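Local coordinates for putative alpha-L-fucosidase (Bacteroides thetaiotaomicron, PDB 4OZO), which is an alpha-L-fucosidase of glycoside hydrolase family 29, a family that hydrolyses alpha-L-fucosides to release L-fucose, at the interface of chains A and B. Sequence-based numbering; all coordinates share one arbitrary frame. Chains: chain A/B, Putative lipoprotein.

The interface of chains A and B. Residues chain A 58, 303-306, 309-310; chain B 306, 309-310.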
ATOM      1  N   GLN A  58      -4.893  12.981  -5.119  1.00 11.96           N
ATOM      2  CA  GLN A  58      -4.730  11.787  -4.306  1.00 12.88           C
ATOM      3  C   GLN A  58      -5.300  10.543  -5.023  1.00 12.36           C
ATOM      4  O   GLN A  58      -4.750   9.436  -4.900  1.00 11.36           O
ATOM      5  CB  GLN A  58      -5.332  11.995  -2.910  1.00  8.41           C
ATOM      6  CG  GLN A  58      -5.092  10.858  -1.944  1.00  6.88           C
ATOM      7  CD  GLN A  58      -6.275   9.919  -1.851  1.00 10.41           C
ATOM      8  OE1 GLN A  58      -7.339  10.180  -2.427  1.00 10.02           O
ATOM      9  NE2 GLN A  58      -6.105   8.820  -1.125  1.00  7.68           N
ATOM     10  N   LEU A 303     -11.440  11.532  -0.689  1.00 11.54           N
ATOM     11  CA  LEU A 303     -10.206  10.778  -0.785  1.00  8.69           C
ATOM     12  C   LEU A 303     -10.518   9.331  -1.113  1.00 12.01           C
ATOM     13  O   LEU A 303     -11.607   8.842  -0.809  1.00 10.38           O
ATOM     14  CB  LEU A 303      -9.473  10.805   0.558  1.00 13.70           C
ATOM     15  CG  LEU A 303      -8.795  12.079   1.067  1.00 11.93           C
ATOM     16  CD1 LEU A 303      -8.083  11.801   2.392  1.00  8.92           C
ATOM     17  CD2 LEU A 303      -7.832  12.619   0.016  1.00  9.63           C
ATOM     18  N   ILE A 304      -9.549   8.641  -1.713  1.00  8.63           N
ATOM     19  CA  ILE A 304      -9.634   7.203  -1.877  1.00  6.52           C
ATOM     20  C   ILE A 304      -9.115   6.534  -0.596  1.00 10.46           C
ATOM     21  O   ILE A 304      -8.002   6.819  -0.139  1.00 12.34           O
ATOM     22  CB  ILE A 304      -8.815   6.725  -3.105  1.00  8.13           C
ATOM     23  CG1 ILE A 304      -9.255   7.462  -4.377  1.00  8.37           C
ATOM     24  CG2 ILE A 304      -8.948   5.230  -3.279  1.00  8.11           C
ATOM     25  CD1 ILE A 304     -10.759   7.299  -4.746  1.00  6.50           C
ATOM     26  N   HIS A 305      -9.936   5.663  -0.015  1.00  8.92           N
ATOM     27  CA  HIS A 305      -9.588   4.917   1.193  1.00  6.92           C
ATOM     28  C   HIS A 305      -8.302   4.112   0.989  1.00 10.05           C
ATOM     29  O   HIS A 305      -8.045   3.600  -0.108  1.00  9.45           O
ATOM     30  CB  HIS A 305     -10.743   3.987   1.547  1.00  8.39           C
ATOM     31  CG  HIS A 305     -10.646   3.375   2.908  1.00 11.71           C
ATOM     32  ND1 HIS A 305      -9.759   2.363   3.211  1.00 11.50           N
ATOM     33  CD2 HIS A 305     -11.349   3.611   4.041  1.00 12.80           C
ATOM     34  CE1 HIS A 305      -9.911   2.012   4.474  1.00  8.17           C
ATOM     35  NE2 HIS A 305     -10.872   2.749   4.999  1.00  9.49           N
ATOM     36  N   SER A 306      -7.499   3.989   2.047  1.00 11.65           N
ATOM     37  CA  SER A 306      -6.152   3.416   1.933  1.00  9.48           C
ATOM     38  C   SER A 306      -6.116   1.901   1.798  1.00  7.85           C
ATOM     39  O   SER A 306      -5.167   1.364   1.243  1.00  8.39           O
ATOM     40  CB  SER A 306      -5.273   3.851   3.102  1.00  9.62           C
ATOM     41  OG  SER A 306      -5.906   3.568   4.333  1.00 10.85           O
ATOM     42  N   SER A 309      -6.478   1.502  -1.776  1.00  9.33           N
ATOM     43  CA  SER A 309      -5.156   1.800  -2.312  1.00 11.67           C
ATOM     44  C   SER A 309      -4.198   0.623  -2.156  1.00 11.42           C
ATOM     45  O   SER A 309      -3.603   0.147  -3.120  1.00 12.11           O
ATOM     46  CB  SER A 309      -4.563   2.998  -1.577  1.00 13.71           C
ATOM     47  OG  SER A 309      -5.319   4.160  -1.853  1.00 30.37           O
ATOM     48  N   LEU A 310      -4.047   0.173  -0.923  1.00  9.91           N
ATOM     49  CA  LEU A 310      -3.071  -0.837  -0.617  1.00 10.57           C
ATOM     50  C   LEU A 310      -3.288  -2.075  -1.486  1.00 10.53           C
ATOM     51  O   LEU A 310      -2.346  -2.598  -2.086  1.00  9.83           O
ATOM     52  CB  LEU A 310      -3.149  -1.196   0.868  1.00  9.49           C
ATOM     53  CG  LEU A 310      -2.177  -2.292   1.297  1.00  6.00           C
ATOM     54  CD1 LEU A 310      -0.776  -1.848   1.003  1.00  5.82           C
ATOM     55  CD2 LEU A 310      -2.369  -2.597   2.755  1.00  5.91           C
TER
ATOM     56  N   SER B 306      -5.245   8.932   4.509  1.00 13.46           N
ATOM     57  CA  SER B 306      -4.987   7.667   3.837  1.00 13.56           C
ATOM     58  C   SER B 306      -3.585   7.571   3.203  1.00 10.86           C
ATOM     59  O   SER B 306      -3.069   6.470   2.986  1.00 10.26           O
ATOM     60  CB  SER B 306      -6.114   7.326   2.850  1.00 11.97           C
ATOM     61  OG  SER B 306      -5.913   7.942   1.604  1.00 19.54           O
ATOM     62  N   SER B 309      -1.401   6.224   6.091  1.00 10.40           N
ATOM     63  CA  SER B 309      -1.680   4.796   6.220  1.00  8.97           C
ATOM     64  C   SER B 309      -0.978   3.955   5.153  1.00  9.47           C
ATOM     65  O   SER B 309      -0.306   2.971   5.468  1.00  9.71           O
ATOM     66  CB  SER B 309      -3.175   4.543   6.132  1.00  8.83           C
ATOM     67  OG  SER B 309      -3.843   5.139   7.215  1.00 15.57           O
ATOM     68  N   LEU B 310      -1.149   4.350   3.897  1.00  9.16           N
ATOM     69  CA  LEU B 310      -0.649   3.584   2.769  1.00  9.43           C
ATOM     70  C   LEU B 310       0.857   3.453   2.844  1.00 13.35           C
ATOM     71  O   LEU B 310       1.409   2.339   2.770  1.00 12.09           O
ATOM     72  CB  LEU B 310      -1.031   4.249   1.446  1.00  7.93           C
ATOM     73  CG  LEU B 310      -0.446   3.508   0.247  1.00  7.44           C
ATOM     74  CD1 LEU B 310      -1.017   2.100   0.158  1.00  8.41           C
ATOM     75  CD2 LEU B 310      -0.677   4.264  -1.043  1.00  5.56           C
TER
HETATM   76  O   HOH W   1      -6.265   6.121   6.267  1.00 14.64           O
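B:Ser306, which opens helix 306-322 of its chain, reaches across to A:Ile304 and A:Gln58, beside the start of the matching helix 306-323 of chain A. The two GH29 fucosidase chains thus meet helix start to helix start, but the contact is unequal and may reflect crystal packing. The hydroxyl OG of B:Ser306 lies between its own backbone N and carbonyl carbon (chi1 85°) and from there donates a hydrogen bond of 2.9 Å to the backbone O of A:Ile304, nearly along the C=O axis. That oxygen also accepts from the amide NE2 of A:Gln58, which approaches in the carbonyl plane on a lone pair, so two donors grip it. The same NE2 stands 2.9 Å from OG of B:Ser306, but OG sits well above the amide plane, making a hydrogen bond possible but poorly aimed. At the other branch of the amide, OE1 of A:Gln58 accepts a hydrogen bond from the backbone N of A:Ile304 at 2.8 Å, and this two-point pairing fixes the rotation of the amide. An alanine in place of A:Gln58 would probably leave the A:Ile304 N-H without this acceptor and deprive B:Ser306 OG of its amide neighbour. Alongside, CB of A:Ser306 packs against CB of B:Ser306 at 3.6 Å, while its OG leans over CB of B:Ser309. A water joins the hydroxyls of A:Ser306 and B:Ser309, lying 2.8 Å from OG of the latter. Further along the helices, B:Leu310 extends with CG anti to the backbone N (chi1 177°) and lays CD1 3.7 Å from CA of A:Leu310; its two methyls also cover CB of A:Ser309, and the two leucine side chains cross at a slant.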